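PDB 1AEP: apolipophorin-3b from Locusta migratoria, which helps load diacylglycerol into the hemolymph lipoprotein lipophorin and covers its expanding hydrophobic surface, supporting lipid transport during insect flight. Local coordinates for residues A[71-76]-A[125-130]; A[110-115]-A[135-140]; A[42-47]-A[149-154]. One frame throughout, in Å; residues are numbered along the deposited sequence.

Contact 1: residues A[71-76]-A[125-130]; sequences AEQLNA and EAWAPV
Trp127 reaches across from the loop between helices 94-121 and 131-154 and lays the far end of its indole against Gln73 and Leu74 on helix 69-83, closing one end of the elongated five-helix bundle of apolipophorin III. The six-membered ring does the touching: CH2 of Trp127 lies 3.9 Å from CB of Gln73, and the neighbouring CZ2 of Trp127 is 4.0 Å from NE2 of the same glutamine. The ring comes up obliquely to CB. With CG of Trp127 anti to the carbonyl carbon (chi1 -71°), beside the backbone N, the far end of the indole is brought to helix 69-83. The two side chains cross at about a right angle, with the amide plane of Gln73 tilted 62° from the indole, so the amide does not stack on the ring. Beside this pair, CD2 of Leu74 meets CG1 of Val130 at 4.2 Å, a purely apolar contact. No hydrogen bond joins the two segments.

In the next shell, Trp127 also rests on Val70, Ser122 and Thr119, while Leu74 turns to Leu59 and Ala63 of helix 36-63 and Val130 touches Val70 and His66. NE2 of Gln73 makes a weak hydrogen bond back to the carbonyl oxygen of Ser69, one turn earlier, and the side chain also touches Lys118.

The loop itself is shaped by its backbone. A type I beta turn runs from Glu125 to Ala128, putting Trp127 within the turn, and Val130 occupies the N-cap position of helix 131-154. Two backbone bonds fold this connection: Ala128 N to Glu125 O, and Val130 N to Trp127 O at 3.0 Å.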
loop_
_atom_site.group_PDB
_atom_site.type_symbol
_atom_site.label_atom_id
_atom_site.label_comp_id
_atom_site.label_asym_id
_atom_site.label_seq_id
_atom_site.Cartn_x
_atom_site.Cartn_y
_atom_site.Cartn_z
ATOM N N ALA A 71 17.596 -8.477 -7.633
ATOM C CA ALA A 71 18.008 -7.245 -6.993
ATOM C C ALA A 71 17.543 -6.058 -7.793
ATOM O O ALA A 71 17.044 -5.071 -7.260
ATOM C CB ALA A 71 19.533 -7.184 -6.898
ATOM N N GLU A 72 17.703 -6.177 -9.100
ATOM C CA GLU A 72 17.255 -5.139 -9.984
ATOM C C GLU A 72 15.754 -4.952 -9.822
ATOM O O GLU A 72 15.231 -3.879 -9.458
ATOM C CB GLU A 72 17.518 -5.625 -11.476
ATOM C CG GLU A 72 18.655 -4.953 -12.327
ATOM C CD GLU A 72 19.560 -5.889 -13.136
ATOM O OE1 GLU A 72 18.896 -6.531 -14.083
ATOM O OE2 GLU A 72 20.758 -6.043 -12.910
ATOM N N GLN A 73 15.054 -6.034 -10.060
ATOM C CA GLN A 73 13.633 -6.073 -10.001
ATOM C C GLN A 73 13.064 -5.740 -8.644
ATOM O O GLN A 73 11.947 -5.249 -8.570
ATOM C CB GLN A 73 13.254 -7.488 -10.361
ATOM C CG GLN A 73 13.436 -7.685 -11.880
ATOM C CD GLN A 73 12.639 -8.856 -12.422
ATOM O OE1 GLN A 73 11.538 -8.660 -12.993
ATOM N NE2 GLN A 73 13.223 -10.056 -12.270
ATOM N N LEU A 74 13.814 -6.053 -7.587
ATOM C CA LEU A 74 13.386 -5.788 -6.224
ATOM C C LEU A 74 13.394 -4.291 -5.966
ATOM O O LEU A 74 12.433 -3.694 -5.468
ATOM C CB LEU A 74 14.247 -6.539 -5.207
ATOM C CG LEU A 74 13.761 -6.246 -3.799
ATOM C CD1 LEU A 74 12.275 -6.487 -3.782
ATOM C CD2 LEU A 74 14.438 -7.170 -2.832
ATOM N N ASN A 75 14.510 -3.686 -6.359
ATOM C CA ASN A 75 14.718 -2.264 -6.254
ATOM C C ASN A 75 13.647 -1.545 -7.061
ATOM O O ASN A 75 13.056 -0.570 -6.620
ATOM C CB ASN A 75 16.123 -1.940 -6.771
ATOM C CG ASN A 75 16.700 -0.681 -6.194
ATOM O OD1 ASN A 75 16.379 0.419 -6.654
ATOM N ND2 ASN A 75 17.565 -0.843 -5.167
ATOM N N ALA A 76 13.381 -2.073 -8.246
ATOM C CA ALA A 76 12.349 -1.515 -9.104
ATOM C C ALA A 76 11.008 -1.469 -8.407
ATOM O O ALA A 76 10.346 -0.436 -8.354
ATOM C CB ALA A 76 12.189 -2.407 -10.321
ATOM N N GLU A 125 13.450 -20.833 -8.573
ATOM C CA GLU A 125 13.232 -20.307 -7.216
ATOM C C GLU A 125 14.121 -19.098 -6.898
ATOM O O GLU A 125 14.622 -18.885 -5.803
ATOM C CB GLU A 125 13.218 -21.415 -6.146
ATOM C CG GLU A 125 11.821 -22.053 -5.935
ATOM C CD GLU A 125 11.861 -23.315 -5.134
ATOM O OE1 GLU A 125 12.284 -24.381 -5.595
ATOM O OE2 GLU A 125 11.414 -23.187 -3.901
ATOM N N ALA A 126 14.306 -18.296 -7.942
ATOM C CA ALA A 126 15.160 -17.136 -7.882
ATOM C C ALA A 126 14.849 -16.126 -6.793
ATOM O O ALA A 126 15.739 -15.404 -6.327
ATOM C CB ALA A 126 15.069 -16.425 -9.206
ATOM N N TRP A 127 13.585 -16.033 -6.448
ATOM C CA TRP A 127 13.155 -15.066 -5.469
ATOM C C TRP A 127 13.272 -15.544 -4.052
ATOM O O TRP A 127 13.071 -14.792 -3.110
ATOM C CB TRP A 127 11.698 -14.698 -5.751
ATOM C CG TRP A 127 11.602 -13.884 -6.983
ATOM C CD1 TRP A 127 11.586 -14.324 -8.271
ATOM C CD2 TRP A 127 11.550 -12.464 -6.998
ATOM N NE1 TRP A 127 11.560 -13.253 -9.114
ATOM C CE2 TRP A 127 11.561 -12.094 -8.344
ATOM C CE3 TRP A 127 11.570 -11.488 -5.978
ATOM C CZ2 TRP A 127 11.555 -10.743 -8.690
ATOM C CZ3 TRP A 127 11.554 -10.167 -6.325
ATOM C CH2 TRP A 127 11.551 -9.808 -7.678
ATOM N N ALA A 128 13.525 -16.818 -3.906
ATOM C CA ALA A 128 13.631 -17.396 -2.587
ATOM C C ALA A 128 14.484 -16.599 -1.613
ATOM O O ALA A 128 14.204 -16.480 -0.420
ATOM C CB ALA A 128 14.287 -18.733 -2.743
ATOM N N PRO A 129 15.574 -16.125 -2.101
ATOM C CA PRO A 129 16.493 -15.450 -1.227
ATOM C C PRO A 129 16.015 -14.166 -0.559
ATOM O O PRO A 129 16.640 -13.718 0.416
ATOM C CB PRO A 129 17.767 -15.298 -2.020
ATOM C CG PRO A 129 17.651 -16.315 -3.167
ATOM C CD PRO A 129 16.181 -16.533 -3.394
ATOM N N VAL A 130 14.935 -13.581 -1.071
ATOM C CA VAL A 130 14.447 -12.327 -0.512
ATOM C C VAL A 130 13.030 -12.435 -0.017
ATOM O O VAL A 130 12.398 -11.422 0.282
ATOM C CB VAL A 130 14.514 -11.202 -1.512
ATOM C CG1 VAL A 130 15.940 -11.001 -1.937
ATOM C CG2 VAL A 130 13.669 -11.522 -2.730
#

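Contact 2: residues A[110-115]-A[135-140]; sequences HQWQDI and QEAAEK
One face of the Trp112 indole, on helix 94-121, is covered by Ala138 of helix 131-154. The methyl CB of Ala138 sits 4.0 Å from the centroid of the six-membered ring and 17° off its normal, a CH-pi contact over the face, shifted somewhat toward the rim. Ala137 meets the same ring obliquely, its CB 3.9 Å from CH2 of Trp112. Backbone joins in as well: N of Ala138 lies 3.7 Å from CH2 of Trp112, so the benzo end of the indole rests on the peptide link between the two alanines. Phe77 of helix 69-83 makes an edge-to-face ring contact with Trp112, and Val11 and Leu14 of helix 7-25 also touch it.

CB of Trp112 is directed toward helix 131-154, and chi1 of -96° carries the ring across to the alanines. The CA atoms of Trp112 and Ala138 are 7.8 Å apart, with the large ring from one helix meeting small side chains on the other. Ala137 also packs on Val55 and Leu59 of helix 36-63. Replacing Trp112 with an alanine would probably open a gap above the Ala137-Ala138 backbone and leave Phe77 without this aromatic partner.

Four helices thus converge on or beside one tryptophan, in the buried apolar interior of an amphipathic helical bundle, the arrangement by which exchangeable apolipoproteins such as this one hide their hydrophobic faces in the lipid-free state.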
loop_
_atom_site.group_PDB
_atom_site.type_symbol
_atom_site.label_atom_id
_atom_site.label_comp_id
_atom_site.label_asym_id
_atom_site.label_seq_id
_atom_site.Cartn_x
_atom_site.Cartn_y
_atom_site.Cartn_z
ATOM N N HIS A 110 -2.172 -3.795 -6.737
ATOM C CA HIS A 110 -1.835 -4.353 -8.037
ATOM C C HIS A 110 -0.372 -4.653 -8.170
ATOM O O HIS A 110 0.001 -5.684 -8.708
ATOM C CB HIS A 110 -2.350 -3.551 -9.200
ATOM C CG HIS A 110 -3.823 -3.615 -9.209
ATOM N ND1 HIS A 110 -4.559 -2.597 -9.790
ATOM C CD2 HIS A 110 -4.670 -4.551 -8.714
ATOM C CE1 HIS A 110 -5.829 -2.940 -9.625
ATOM N NE2 HIS A 110 -5.942 -4.102 -9.000
ATOM N N GLN A 111 0.436 -3.746 -7.644
ATOM C CA GLN A 111 1.868 -3.880 -7.645
ATOM C C GLN A 111 2.331 -5.050 -6.773
ATOM O O GLN A 111 3.351 -5.682 -7.050
ATOM C CB GLN A 111 2.434 -2.573 -7.184
ATOM C CG GLN A 111 2.955 -1.771 -8.363
ATOM C CD GLN A 111 2.792 -0.288 -8.141
ATOM O OE1 GLN A 111 2.050 0.412 -8.842
ATOM N NE2 GLN A 111 3.480 0.191 -7.108
ATOM N N TRP A 112 1.563 -5.330 -5.716
ATOM C CA TRP A 112 1.838 -6.432 -4.834
ATOM C C TRP A 112 1.510 -7.732 -5.531
ATOM O O TRP A 112 2.258 -8.697 -5.434
ATOM C CB TRP A 112 1.101 -6.321 -3.512
ATOM C CG TRP A 112 2.047 -5.705 -2.548
ATOM C CD1 TRP A 112 1.980 -4.448 -2.061
ATOM C CD2 TRP A 112 3.239 -6.304 -2.010
ATOM N NE1 TRP A 112 3.057 -4.213 -1.256
ATOM C CE2 TRP A 112 3.833 -5.337 -1.167
ATOM C CE3 TRP A 112 3.843 -7.575 -2.096
ATOM C CZ2 TRP A 112 5.030 -5.572 -0.449
ATOM C CZ3 TRP A 112 5.025 -7.798 -1.425
ATOM C CH2 TRP A 112 5.622 -6.816 -0.607
ATOM N N GLN A 113 0.404 -7.734 -6.262
ATOM C CA GLN A 113 0.024 -8.916 -6.994
ATOM C C GLN A 113 1.074 -9.248 -8.046
ATOM O O GLN A 113 1.517 -10.381 -8.150
ATOM C CB GLN A 113 -1.337 -8.738 -7.636
ATOM C CG GLN A 113 -2.414 -8.458 -6.579
ATOM C CD GLN A 113 -3.840 -8.533 -7.103
ATOM O OE1 GLN A 113 -4.718 -9.170 -6.477
ATOM N NE2 GLN A 113 -4.084 -7.868 -8.242
ATOM N N ASP A 114 1.493 -8.238 -8.815
ATOM C CA ASP A 114 2.525 -8.386 -9.849
ATOM C C ASP A 114 3.759 -9.108 -9.317
ATOM O O ASP A 114 4.151 -10.154 -9.813
ATOM C CB ASP A 114 3.082 -7.018 -10.191
ATOM C CG ASP A 114 2.690 -6.583 -11.546
ATOM O OD1 ASP A 114 1.583 -6.779 -12.002
ATOM O OD2 ASP A 114 3.673 -5.957 -12.180
ATOM N N ILE A 115 4.420 -8.498 -8.322
ATOM C CA ILE A 115 5.587 -9.090 -7.717
ATOM C C ILE A 115 5.342 -10.480 -7.150
ATOM O O ILE A 115 6.226 -11.322 -7.157
ATOM C CB ILE A 115 6.109 -8.222 -6.624
ATOM C CG1 ILE A 115 7.616 -8.325 -6.661
ATOM C CG2 ILE A 115 5.571 -8.724 -5.303
ATOM C CD1 ILE A 115 8.195 -7.223 -7.532
ATOM N N GLN A 135 7.844 -10.776 2.424
ATOM C CA GLN A 135 6.760 -11.146 3.325
ATOM C C GLN A 135 6.540 -10.122 4.415
ATOM O O GLN A 135 5.415 -9.718 4.700
ATOM C CB GLN A 135 6.953 -12.522 3.976
ATOM C CG GLN A 135 5.849 -12.930 4.947
ATOM C CD GLN A 135 5.092 -14.189 4.583
ATOM O OE1 GLN A 135 4.382 -14.778 5.429
ATOM N NE2 GLN A 135 5.232 -14.600 3.325
ATOM N N GLU A 136 7.615 -9.707 5.046
ATOM C CA GLU A 136 7.427 -8.749 6.078
ATOM C C GLU A 136 6.807 -7.471 5.512
ATOM O O GLU A 136 5.839 -6.911 6.039
ATOM C CB GLU A 136 8.648 -8.661 7.009
ATOM C CG GLU A 136 9.673 -7.541 6.791
ATOM C CD GLU A 136 10.899 -7.718 7.661
ATOM O OE1 GLU A 136 11.574 -8.744 7.660
ATOM O OE2 GLU A 136 11.165 -6.663 8.401
ATOM N N ALA A 137 7.344 -7.053 4.391
ATOM C CA ALA A 137 6.843 -5.865 3.731
ATOM C C ALA A 137 5.354 -5.957 3.395
ATOM O O ALA A 137 4.618 -4.971 3.459
ATOM C CB ALA A 137 7.656 -5.596 2.480
ATOM N N ALA A 138 4.919 -7.158 3.017
ATOM C CA ALA A 138 3.534 -7.362 2.682
ATOM C C ALA A 138 2.672 -7.190 3.905
ATOM O O ALA A 138 1.578 -6.674 3.814
ATOM C CB ALA A 138 3.253 -8.658 1.962
ATOM N N GLU A 139 3.214 -7.606 5.048
ATOM C CA GLU A 139 2.500 -7.516 6.291
ATOM C C GLU A 139 2.337 -6.084 6.735
ATOM O O GLU A 139 1.273 -5.669 7.197
ATOM C CB GLU A 139 3.183 -8.352 7.360
ATOM C CG GLU A 139 2.515 -9.736 7.446
ATOM C CD GLU A 139 3.430 -10.779 8.004
ATOM O OE1 GLU A 139 4.349 -10.501 8.746
ATOM O OE2 GLU A 139 3.141 -11.994 7.607
ATOM N N LYS A 140 3.428 -5.332 6.576
ATOM C CA LYS A 140 3.462 -3.918 6.920
ATOM C C LYS A 140 2.486 -3.126 6.074
ATOM O O LYS A 140 1.917 -2.150 6.538
ATOM C CB LYS A 140 4.813 -3.303 6.697
ATOM C CG LYS A 140 5.785 -3.604 7.808
ATOM C CD LYS A 140 6.591 -2.371 8.133
ATOM C CE LYS A 140 7.974 -2.704 8.664
ATOM N NZ LYS A 140 8.685 -1.522 9.178
#

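Contact 3: residues A[42-47]-A[149-154]; sequences TEQANA and QNSIQS
Gln44 of helix 36-63 and Ser151 of helix 131-154 make the contact here, the CA atoms of the two residues lying 7.7 Å apart. From CA, CB of Gln44 sets out toward the opposite helix. The next carbon, CG, is anti to the carbonyl carbon (chi1 -68°), and a bend at chi2 (-47°) folds the chain instead of letting it run straight out, presenting the amide to the serine. At CD the side chain first comes close, 3.7 Å from CB of Ser151. The carbonyl oxygen OE1 then comes nearest of all, 3.4 Å from OG of Ser151 and 3.5 Å from CB of the same serine. The amide nitrogen NE2 lies farther off, 4.1 Å from CB of Ser151.

The hydroxyl of Ser151 is already engaged within its own helix, hydrogen-bonded to the backbone carbonyl of Asn147 one turn earlier. Next to Ser151 in sequence, Ile152 touches Glu24 and Leu25 of helix 7-25 and Thr28 in the loop that follows. Ala45, the residue after Gln44, rests on Ala89, Gln97 and Leu101, so each of these helices has neighbours in the bundle besides the other.

Ser151 and Gln44 thus lie at the surface of the bundle, where one polar residue from each amphipathic helix meets the other. With OG bonded to Asn147 O and no hydrogen bond crossing the gap, the amide and hydroxymethyl groups meet by van der Waals contact alone as far as the two segments go, which, with 97 Å² buried between them, suggests a light association here.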
loop_
_atom_site.group_PDB
_atom_site.type_symbol
_atom_site.label_atom_id
_atom_site.label_comp_id
_atom_site.label_asym_id
_atom_site.label_seq_id
_atom_site.Cartn_x
_atom_site.Cartn_y
_atom_site.Cartn_z
ATOM N N THR A 42 -6.839 13.505 4.534
ATOM C CA THR A 42 -5.501 13.934 4.265
ATOM C C THR A 42 -4.537 13.320 5.215
ATOM O O THR A 42 -3.449 12.891 4.846
ATOM C CB THR A 42 -5.389 15.398 4.286
ATOM O OG1 THR A 42 -6.142 15.853 3.189
ATOM C CG2 THR A 42 -3.924 15.646 3.955
ATOM N N GLU A 43 -5.007 13.269 6.440
ATOM C CA GLU A 43 -4.238 12.702 7.517
ATOM C C GLU A 43 -3.951 11.250 7.278
ATOM O O GLU A 43 -2.808 10.799 7.269
ATOM C CB GLU A 43 -5.070 12.839 8.789
ATOM C CG GLU A 43 -4.293 12.440 10.038
ATOM C CD GLU A 43 -4.948 12.939 11.293
ATOM O OE1 GLU A 43 -5.784 12.318 11.911
ATOM O OE2 GLU A 43 -4.524 14.154 11.657
ATOM N N GLN A 44 -5.018 10.510 7.088
ATOM C CA GLN A 44 -4.904 9.099 6.837
ATOM C C GLN A 44 -4.009 8.802 5.648
ATOM O O GLN A 44 -3.146 7.919 5.688
ATOM C CB GLN A 44 -6.331 8.597 6.629
ATOM C CG GLN A 44 -7.049 8.699 7.967
ATOM C CD GLN A 44 -6.162 8.106 9.041
ATOM O OE1 GLN A 44 -5.749 6.941 8.955
ATOM N NE2 GLN A 44 -5.838 8.910 10.049
ATOM N N ALA A 45 -4.237 9.539 4.584
ATOM C CA ALA A 45 -3.428 9.349 3.421
ATOM C C ALA A 45 -1.962 9.535 3.769
ATOM O O ALA A 45 -1.080 8.821 3.307
ATOM C CB ALA A 45 -3.872 10.390 2.444
ATOM N N ASN A 46 -1.700 10.506 4.617
ATOM C CA ASN A 46 -0.341 10.751 4.966
ATOM C C ASN A 46 0.245 9.664 5.816
ATOM O O ASN A 46 1.414 9.335 5.708
ATOM C CB ASN A 46 -0.130 12.135 5.540
ATOM C CG ASN A 46 0.127 13.199 4.489
ATOM O OD1 ASN A 46 0.861 12.976 3.485
ATOM N ND2 ASN A 46 -0.454 14.369 4.711
ATOM N N ALA A 47 -0.586 9.102 6.676
ATOM C CA ALA A 47 -0.111 8.032 7.532
ATOM C C ALA A 47 0.294 6.807 6.713
ATOM O O ALA A 47 1.316 6.166 6.964
ATOM C CB ALA A 47 -1.237 7.720 8.474
ATOM N N GLN A 149 -8.386 1.803 7.599
ATOM C CA GLN A 149 -9.758 1.444 7.698
ATOM C C GLN A 149 -10.328 1.658 9.091
ATOM O O GLN A 149 -11.398 2.228 9.247
ATOM C CB GLN A 149 -9.823 0.002 7.337
ATOM C CG GLN A 149 -11.203 -0.511 7.570
ATOM C CD GLN A 149 -11.377 -1.821 6.877
ATOM O OE1 GLN A 149 -10.390 -2.430 6.412
ATOM N NE2 GLN A 149 -12.637 -2.214 6.793
ATOM N N ASN A 150 -9.597 1.199 10.113
ATOM C CA ASN A 150 -10.047 1.394 11.478
ATOM C C ASN A 150 -10.395 2.853 11.736
ATOM O O ASN A 150 -11.374 3.186 12.396
ATOM C CB ASN A 150 -8.945 0.964 12.454
ATOM C CG ASN A 150 -8.857 -0.544 12.582
ATOM O OD1 ASN A 150 -9.700 -1.286 12.044
ATOM N ND2 ASN A 150 -7.840 -0.996 13.273
ATOM N N SER A 151 -9.589 3.750 11.157
ATOM C CA SER A 151 -9.811 5.182 11.296
ATOM C C SER A 151 -11.104 5.694 10.619
ATOM O O SER A 151 -11.919 6.376 11.234
ATOM C CB SER A 151 -8.562 5.967 10.862
ATOM O OG SER A 151 -7.412 5.362 11.456
ATOM N N ILE A 152 -11.270 5.364 9.339
ATOM C CA ILE A 152 -12.440 5.783 8.602
ATOM C C ILE A 152 -13.690 5.270 9.248
ATOM O O ILE A 152 -14.781 5.798 9.065
ATOM C CB ILE A 152 -12.326 5.383 7.149
ATOM C CG1 ILE A 152 -11.292 6.309 6.584
ATOM C CG2 ILE A 152 -13.599 5.495 6.327
ATOM C CD1 ILE A 152 -10.361 5.528 5.671
ATOM N N GLN A 153 -13.484 4.235 10.037
ATOM C CA GLN A 153 -14.549 3.565 10.747
ATOM C C GLN A 153 -14.871 4.212 12.071
ATOM O O GLN A 153 -16.029 4.395 12.411
ATOM C CB GLN A 153 -14.056 2.168 11.106
ATOM C CG GLN A 153 -14.763 0.908 10.636
ATOM C CD GLN A 153 -14.273 -0.263 11.479
ATOM O OE1 GLN A 153 -13.806 -1.254 10.948
ATOM N NE2 GLN A 153 -14.456 -0.156 12.805
ATOM N N SER A 154 -13.830 4.523 12.830
ATOM C CA SER A 154 -14.027 5.122 14.133
ATOM C C SER A 154 -14.491 6.558 14.097
ATOM O O SER A 154 -15.052 7.052 15.072
ATOM C CB SER A 154 -12.898 4.992 15.103
ATOM O OG SER A 154 -13.451 4.478 16.322
#

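How the contacts relate
Contacts 1 and 2 are buried, whereas contact 3 lies at the surface, and the chemistry follows: a tryptophan against a glutamine side chain plus a leucine-valine pair in contact 1, a tryptophan on two alanines in contact 2, and an amide beside a hydroxyl in contact 3. Contact 2 is nearest the centre of the chain, about 8 Å from it between centres. Contacts 1 and 3 fall on opposite sides of that centre, their own centres about 32 Å apart. Contacts 2 and 3 share helix 131-154, which begins just after the loop used by contact 1. The two buried contacts also touch: CH2 of Trp127 packs 4.2 Å from CD1 of Ile115, joining the bundle's end to its interior.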